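Local coordinates for protein arabinan endo-1,5-alpha-l-arabinosidase A (Cellvibrio cellulosa, PDB 1GYH) that hydrolyses alpha-1,5-linked L-arabinofuranosyl bonds of linear arabinan, releasing almost exclusively arabinotriose during plant cell wall breakdown, at residues I92-N97 with D159-A164; I114-V119 with K152-N157; S218-V223 with V275-E280. One frame throughout, in Å; residues are numbered along the deposited sequence. Where two conformers were deposited one is given.

All three contacts join consecutive sheets of a five-bladed beta-propeller. Contacts 1 and 2 link the sheet containing neighbouring strands 90-97 and 110-118 to the next one, which holds strand 151-155; their centres lie about 9 Å apart. Along the chain their segments come in the order 92-97, 114-119, 152-157, 159-164, so contact 2 falls within the span bridged by contact 1. A probable backbone hydrogen bond from Val115 N to Ile92 O joins the two. Contact 3 follows, between strands 221-227 and 271-280 of the next two sheets, across the chain's centre, about 28 Å from contact 1 and about 26 Å from contact 2 between centres. It lies beside the probable catalytic residues Asp9 and Glu192.

Contact 1: residues I92-N97 with D159-A164; sequences IGVTVN and DLTRPA
Val94 carries its side of this contact with one methyl group, which approaches the backbone of Leu160-Thr161 end-on. Its CG1 reaches Thr161 CA at 4.2 Å and the carbonyl oxygen of Leu160 at 4.3 Å. That branch is held between its own backbone N and carbonyl carbon (chi1 65°), which sends it out from the strand toward the loop. Thr161 presents its methyl to the valine: CG2 stands 4.3 Å from Val94 CG1, whereas Thr161 OG1 is 5.8 Å from the same carbon. The facing surfaces are therefore mainly apolar, and the touch is light, with 92 Å² buried in all. In the five-bladed propeller this is a junction between blades, where strand 90-97 of one sheet meets the connection between strands 151-155 and 169-173 of the next. Several polar atoms of the loop have partners outside the contact: Leu160 O is hydrogen-bonded to Tyr79 OH, while Asn157 OD1 accepts from the backbone N of both Thr161 and Arg162. Arg162 bends its guanidinium back over the loop. Its NH1 donates to Thr161 O at 3.0 Å with an N-H...O angle of 161°; the acceptor lies close to the guanidinium plane, but the donor sits 47° out of the carbonyl plane. NH1 also bonds to Lys112 O, tying the loop to strand 110-118 beside Val94.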
# COMPACT_ATOMS: atom_id res chain seq x y z
N ILE A 92 -1.51 -10.31 -7.71
CA ILE A 92 -2.45 -9.24 -7.38
C ILE A 92 -3.75 -9.45 -8.11
O ILE A 92 -3.78 -9.62 -9.34
CB ILE A 92 -1.82 -7.85 -7.70
CG1 ILE A 92 -0.66 -7.57 -6.77
CG2 ILE A 92 -2.88 -6.76 -7.57
CD1 ILE A 92 0.35 -6.51 -7.32
N GLY A 93 -4.82 -9.50 -7.33
CA GLY A 93 -6.17 -9.60 -7.84
C GLY A 93 -6.95 -8.29 -7.67
O GLY A 93 -6.50 -7.37 -7.00
N VAL A 94 -8.13 -8.24 -8.26
CA VAL A 94 -9.05 -7.12 -8.00
C VAL A 94 -10.49 -7.57 -7.92
O VAL A 94 -10.96 -8.37 -8.74
CB VAL A 94 -8.84 -5.97 -9.04
CG1 VAL A 94 -9.19 -6.39 -10.42
CG2 VAL A 94 -9.63 -4.71 -8.62
N THR A 95 -11.19 -7.10 -6.88
CA THR A 95 -12.61 -7.30 -6.72
C THR A 95 -13.34 -5.95 -6.64
O THR A 95 -12.83 -4.99 -6.09
CB THR A 95 -12.88 -8.24 -5.49
OG1 THR A 95 -14.28 -8.50 -5.32
CG2 THR A 95 -12.39 -7.63 -4.18
N VAL A 96 -14.54 -5.90 -7.19
CA VAL A 96 -15.29 -4.66 -7.44
C VAL A 96 -16.66 -4.70 -6.79
O VAL A 96 -17.31 -5.74 -6.78
CB VAL A 96 -15.43 -4.45 -8.94
CG1 VAL A 96 -16.02 -3.06 -9.26
CG2 VAL A 96 -14.07 -4.56 -9.59
N ASN A 97 -17.08 -3.56 -6.25
CA ASN A 97 -18.39 -3.40 -5.63
C ASN A 97 -19.00 -2.05 -6.11
O ASN A 97 -18.27 -1.09 -6.42
CB ASN A 97 -18.20 -3.36 -4.12
CG ASN A 97 -19.46 -3.78 -3.35
OD1 ASN A 97 -20.59 -3.56 -3.79
ND2 ASN A 97 -19.25 -4.37 -2.18
N ASP A 159 -10.68 -1.44 -18.43
CA ASP A 159 -11.53 -1.81 -17.26
C ASP A 159 -10.79 -1.90 -15.94
O ASP A 159 -11.40 -2.30 -14.95
CB ASP A 159 -12.34 -3.14 -17.33
CG ASP A 159 -12.71 -3.55 -18.75
OD1 ASP A 159 -13.62 -2.87 -19.23
OD2 ASP A 159 -12.23 -4.48 -19.46
N LEU A 160 -9.50 -1.57 -15.96
CA LEU A 160 -8.62 -1.62 -14.78
C LEU A 160 -8.44 -3.04 -14.16
O LEU A 160 -8.09 -3.16 -12.96
CB LEU A 160 -9.05 -0.64 -13.69
CG LEU A 160 -9.45 0.77 -14.14
CD1 LEU A 160 -9.79 1.60 -12.93
CD2 LEU A 160 -8.39 1.44 -14.91
N THR A 161 -8.60 -4.08 -14.96
CA THR A 161 -8.44 -5.46 -14.44
C THR A 161 -7.20 -6.22 -14.91
O THR A 161 -6.90 -7.27 -14.35
CB THR A 161 -9.69 -6.31 -14.73
OG1 THR A 161 -9.86 -6.45 -16.14
CG2 THR A 161 -10.98 -5.61 -14.24
N ARG A 162 -6.53 -5.73 -15.95
CA ARG A 162 -5.33 -6.36 -16.49
C ARG A 162 -4.38 -5.31 -17.08
O ARG A 162 -4.82 -4.18 -17.37
CB ARG A 162 -5.69 -7.38 -17.60
CG ARG A 162 -5.74 -8.91 -17.08
CD ARG A 162 -7.08 -9.33 -17.02
NE ARG A 162 -7.46 -10.67 -16.55
CZ ARG A 162 -8.09 -10.92 -15.40
NH1 ARG A 162 -8.21 -9.96 -14.48
NH2 ARG A 162 -8.56 -12.15 -15.14
N PRO A 163 -3.12 -5.68 -17.32
CA PRO A 163 -2.20 -4.77 -18.05
C PRO A 163 -2.77 -4.39 -19.42
O PRO A 163 -3.36 -5.25 -20.09
CB PRO A 163 -0.92 -5.61 -18.21
CG PRO A 163 -1.01 -6.65 -17.06
CD PRO A 163 -2.47 -6.95 -16.94
N ALA A 164 -2.66 -3.11 -19.80
CA ALA A 164 -3.00 -2.68 -21.15
C ALA A 164 -2.12 -3.46 -22.13
O ALA A 164 -1.00 -3.80 -21.78
CB ALA A 164 -2.78 -1.16 -21.32

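Contact 2: residues I114-V119 with K152-N157; sequences IVIESV and KLFKLN
Phe154 points its ring from strand 151-155 at Val115 and Ile116, and its far end makes the contact. The bond from CB to CG lies between the backbone N and the carbonyl carbon (chi1 68°), and CB itself is still 7.7 Å from Ile116 CG2. Along the ring the gap narrows: Phe154 CD1 is 5.4 Å from Ile116 CG2, and Phe154 CE1 4.3 Å from that same methyl. On the other flank, CE2 comes to 4.4 Å from Val115 CG1. CZ, at the end, meets both neighbours, with Val115 CG1 at 4.0 Å near the ring plane and Ile116 CG2 at 4.3 Å, reached obliquely. The same Val115 methyl touches Leu156 CD2, also at 4.0 Å, where the two side chains cross at about a right angle; CG1 thus sits against both Phe154 and Leu156. Outside the pair of segments, Trp169 stacks on the Phe154 ring and Pro163 also packs against it. Val115 and Ile116 both lie opposite Ile92, a classic beta bulge in strand 110-118, which is consistent with two consecutive residues pointing toward the ring. The bulge and the aromatic end that meets it form an apolar seam between successive blades of the propeller.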
# COMPACT_ATOMS: atom_id res chain seq x y z
N ILE A 114 -6.92 -12.36 -11.56
CA ILE A 114 -5.54 -11.99 -11.48
C ILE A 114 -5.19 -10.88 -12.46
O ILE A 114 -5.34 -11.04 -13.67
CB ILE A 114 -4.63 -13.22 -11.72
CG1 ILE A 114 -4.85 -14.27 -10.60
CG2 ILE A 114 -3.20 -12.77 -11.84
CD1 ILE A 114 -4.19 -15.61 -10.93
N VAL A 115 -4.69 -9.78 -11.91
CA VAL A 115 -4.17 -8.65 -12.68
C VAL A 115 -2.75 -8.95 -13.15
O VAL A 115 -2.43 -8.83 -14.32
CB VAL A 115 -4.16 -7.35 -11.84
CG1 VAL A 115 -3.65 -6.17 -12.66
CG2 VAL A 115 -5.58 -7.02 -11.26
N ILE A 116 -1.90 -9.36 -12.23
CA ILE A 116 -0.53 -9.70 -12.53
C ILE A 116 -0.03 -10.73 -11.51
O ILE A 116 -0.40 -10.68 -10.34
CB ILE A 116 0.32 -8.40 -12.53
CG1 ILE A 116 1.67 -8.64 -13.18
CG2 ILE A 116 0.38 -7.76 -11.14
CD1 ILE A 116 2.78 -8.43 -12.25
N GLU A 117 0.78 -11.67 -12.00
CA GLU A 117 1.36 -12.76 -11.18
C GLU A 117 2.88 -12.86 -11.41
O GLU A 117 3.35 -12.87 -12.54
CB GLU A 117 0.65 -14.08 -11.52
CG GLU A 117 1.28 -15.32 -10.82
CD GLU A 117 0.56 -16.63 -11.10
OE1 GLU A 117 -0.55 -16.63 -11.72
OE2 GLU A 117 1.12 -17.69 -10.68
N SER A 118 3.64 -12.99 -10.34
CA SER A 118 5.05 -13.27 -10.42
C SER A 118 5.29 -14.80 -10.32
O SER A 118 4.60 -15.51 -9.55
CB SER A 118 5.84 -12.54 -9.31
OG SER A 118 5.31 -12.72 -7.99
N VAL A 119 6.28 -15.25 -11.08
CA VAL A 119 6.66 -16.67 -11.21
C VAL A 119 8.16 -16.84 -10.91
O VAL A 119 9.01 -16.25 -11.55
CB VAL A 119 6.34 -17.22 -12.60
CG1 VAL A 119 6.88 -18.68 -12.76
CG2 VAL A 119 4.87 -17.19 -12.91
N LYS A 152 7.85 -1.47 -9.52
CA LYS A 152 7.49 -1.34 -10.92
C LYS A 152 6.18 -0.59 -11.10
O LYS A 152 5.34 -0.52 -10.20
CB LYS A 152 7.30 -2.71 -11.59
CG LYS A 152 8.48 -3.71 -11.53
CD LYS A 152 9.56 -3.38 -12.48
CE LYS A 152 10.64 -4.50 -12.61
NZ LYS A 152 11.78 -3.97 -13.42
N LEU A 153 6.01 -0.05 -12.30
CA LEU A 153 4.82 0.67 -12.71
C LEU A 153 4.39 0.20 -14.07
O LEU A 153 5.20 0.14 -14.97
CB LEU A 153 5.15 2.19 -12.80
CG LEU A 153 3.98 3.12 -13.10
CD1 LEU A 153 3.18 3.40 -11.82
CD2 LEU A 153 4.44 4.46 -13.81
N PHE A 154 3.12 -0.14 -14.27
CA PHE A 154 2.67 -0.52 -15.59
C PHE A 154 1.31 0.04 -15.89
O PHE A 154 0.54 0.32 -14.99
CB PHE A 154 2.67 -2.07 -15.85
CG PHE A 154 1.65 -2.84 -15.05
CD1 PHE A 154 1.97 -3.29 -13.77
CD2 PHE A 154 0.40 -3.13 -15.56
CE1 PHE A 154 1.05 -3.95 -13.00
CE2 PHE A 154 -0.55 -3.84 -14.77
CZ PHE A 154 -0.20 -4.24 -13.49
N LYS A 155 1.04 0.20 -17.18
CA LYS A 155 -0.24 0.76 -17.62
C LYS A 155 -1.41 -0.25 -17.58
O LYS A 155 -1.30 -1.41 -18.06
CB LYS A 155 -0.09 1.38 -18.99
CG LYS A 155 -1.28 2.27 -19.41
CD LYS A 155 -0.83 3.27 -20.52
CE LYS A 155 -1.07 2.80 -21.87
NZ LYS A 155 -0.53 3.82 -22.93
N LEU A 156 -2.53 0.17 -16.98
CA LEU A 156 -3.73 -0.71 -16.86
C LEU A 156 -4.63 -0.55 -18.06
O LEU A 156 -4.62 0.50 -18.73
CB LEU A 156 -4.52 -0.39 -15.59
CG LEU A 156 -3.85 -0.89 -14.30
CD1 LEU A 156 -4.41 -0.20 -13.09
CD2 LEU A 156 -3.98 -2.44 -14.19
N ASN A 157 -5.39 -1.61 -18.38
CA ASN A 157 -6.32 -1.61 -19.48
C ASN A 157 -7.53 -0.77 -19.12
O ASN A 157 -7.60 -0.22 -18.02
CB ASN A 157 -6.74 -3.04 -19.95
CG ASN A 157 -7.59 -3.79 -18.93
OD1 ASN A 157 -7.78 -3.33 -17.82
ND2 ASN A 157 -8.08 -4.97 -19.31

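Contact 3: residues S218-V223 with V275-E280; sequences STYHLV and VLHAYE
Tyr220, Tyr279 and Leu222 lose the most surface here, and each meets a different partner. The Tyr220 and His277 side chains cross at about a right angle, although their ring planes are tilted only slightly against each other; Tyr220 CE2 lies 4.0 Å from His277 NE2, an oblique approach. Tyr220 OH is hydrogen-bonded to OE2 of Glu192, the probable proton donor, and His277 ND1 to the backbone N of Asp9, the probable proton acceptor. The contact therefore adjoins the probable active site, consistent with a second-shell role. His277 NE2 also donates weakly to Tyr279 OH at 3.1 Å, with an N-H...O angle of 132°; that hydroxyl is further bonded to His8, whose ring stacks on His277. Tyr279 CD2 lies 4.4 Å from Ser218 OG, met obliquely, the serine hydroxyl being bonded to Arg214 N. At the other end Leu222 CD1 meets Leu276 CD2 at 3.8 Å, the closest approach of the contact. The touching parts, 218-222 and 276-279, run nearly antiparallel, 162° apart, yet belong to separate sheets: 221-227 pairs with 202-209 and 248-251, 271-280 with 257-268 and 286-296. Strand 257-268 borders both, placing His262 against Tyr220 and Asn263 against Leu222.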
# COMPACT_ATOMS: atom_id res chain seq x y z
N SER A 218 12.71 -4.22 14.57
CA SER A 218 12.18 -3.68 13.32
C SER A 218 12.90 -2.38 12.95
O SER A 218 13.19 -1.56 13.82
CB SER A 218 10.67 -3.43 13.40
OG SER A 218 9.94 -4.63 13.63
N THR A 219 13.23 -2.23 11.67
CA THR A 219 13.90 -1.04 11.15
C THR A 219 13.02 -0.32 10.11
O THR A 219 13.48 0.62 9.46
CB THR A 219 15.23 -1.42 10.45
OG1 THR A 219 14.98 -2.38 9.41
CG2 THR A 219 16.26 -2.03 11.42
N TYR A 220 11.80 -0.80 9.93
CA TYR A 220 10.85 -0.30 8.93
C TYR A 220 10.67 1.24 9.09
O TYR A 220 10.48 1.74 10.18
CB TYR A 220 9.49 -0.96 9.10
CG TYR A 220 8.64 -1.29 7.90
CD1 TYR A 220 9.17 -1.88 6.76
CD2 TYR A 220 7.26 -1.14 7.95
CE1 TYR A 220 8.38 -2.24 5.68
CE2 TYR A 220 6.44 -1.50 6.86
CZ TYR A 220 7.01 -2.07 5.74
OH TYR A 220 6.23 -2.48 4.66
N HIS A 221 10.76 1.94 7.97
CA HIS A 221 10.56 3.41 7.93
C HIS A 221 10.19 3.87 6.52
O HIS A 221 10.20 3.08 5.57
CB HIS A 221 11.81 4.15 8.44
CG HIS A 221 13.03 3.97 7.59
ND1 HIS A 221 13.77 2.81 7.57
CD2 HIS A 221 13.67 4.83 6.75
CE1 HIS A 221 14.81 2.96 6.76
NE2 HIS A 221 14.78 4.19 6.27
N LEU A 222 9.85 5.16 6.39
CA LEU A 222 9.38 5.71 5.11
C LEU A 222 10.37 6.71 4.52
O LEU A 222 10.89 7.58 5.22
CB LEU A 222 8.05 6.41 5.30
CG LEU A 222 6.86 5.56 5.75
CD1 LEU A 222 5.61 6.41 5.94
CD2 LEU A 222 6.57 4.49 4.67
N VAL A 223 10.58 6.56 3.22
CA VAL A 223 11.36 7.45 2.38
C VAL A 223 10.50 7.93 1.21
O VAL A 223 9.41 7.38 0.91
CB VAL A 223 12.66 6.79 1.81
CG1 VAL A 223 13.59 6.39 2.94
CG2 VAL A 223 12.36 5.63 0.91
N VAL A 275 -1.22 8.00 6.00
CA VAL A 275 -1.95 6.88 6.67
C VAL A 275 -0.96 5.70 6.73
O VAL A 275 -0.40 5.32 5.71
CB VAL A 275 -3.24 6.51 5.91
CG1 VAL A 275 -4.07 5.39 6.61
CG2 VAL A 275 -4.15 7.72 5.79
N LEU A 276 -0.72 5.15 7.90
CA LEU A 276 0.30 4.10 8.07
C LEU A 276 0.04 3.20 9.29
O LEU A 276 -0.86 3.48 10.10
CB LEU A 276 1.70 4.73 8.18
CG LEU A 276 2.03 5.72 9.31
CD1 LEU A 276 2.17 5.00 10.65
CD2 LEU A 276 3.33 6.41 9.04
N HIS A 277 0.81 2.11 9.41
CA HIS A 277 0.81 1.36 10.66
C HIS A 277 2.12 1.54 11.39
O HIS A 277 3.16 1.79 10.77
CB HIS A 277 0.46 -0.13 10.47
CG HIS A 277 1.53 -0.95 9.82
ND1 HIS A 277 1.41 -1.43 8.53
CD2 HIS A 277 2.72 -1.40 10.28
CE1 HIS A 277 2.48 -2.15 8.22
NE2 HIS A 277 3.30 -2.13 9.25
N ALA A 278 2.06 1.40 12.71
CA ALA A 278 3.20 1.56 13.57
C ALA A 278 3.14 0.59 14.74
O ALA A 278 2.10 0.45 15.37
CB ALA A 278 3.30 3.04 14.06
N TYR A 279 4.29 -0.04 15.06
CA TYR A 279 4.31 -1.09 16.09
C TYR A 279 4.52 -0.53 17.51
O TYR A 279 5.59 0.03 17.82
CB TYR A 279 5.41 -2.14 15.73
CG TYR A 279 5.29 -2.75 14.33
CD1 TYR A 279 4.33 -3.76 14.02
CD2 TYR A 279 6.13 -2.36 13.30
CE1 TYR A 279 4.23 -4.30 12.72
CE2 TYR A 279 6.02 -2.91 12.00
CZ TYR A 279 5.08 -3.90 11.71
OH TYR A 279 4.97 -4.47 10.39
N GLU A 280 3.56 -0.73 18.39
CA GLU A 280 3.55 -0.09 19.69
C GLU A 280 4.33 -0.90 20.69
O GLU A 280 3.84 -1.95 21.15
CB GLU A 280 2.11 0.08 20.22
CG GLU A 280 2.01 1.00 21.43
CD GLU A 280 0.58 1.32 21.85
OE1 GLU A 280 -0.40 0.77 21.29
OE2 GLU A 280 0.43 2.14 22.78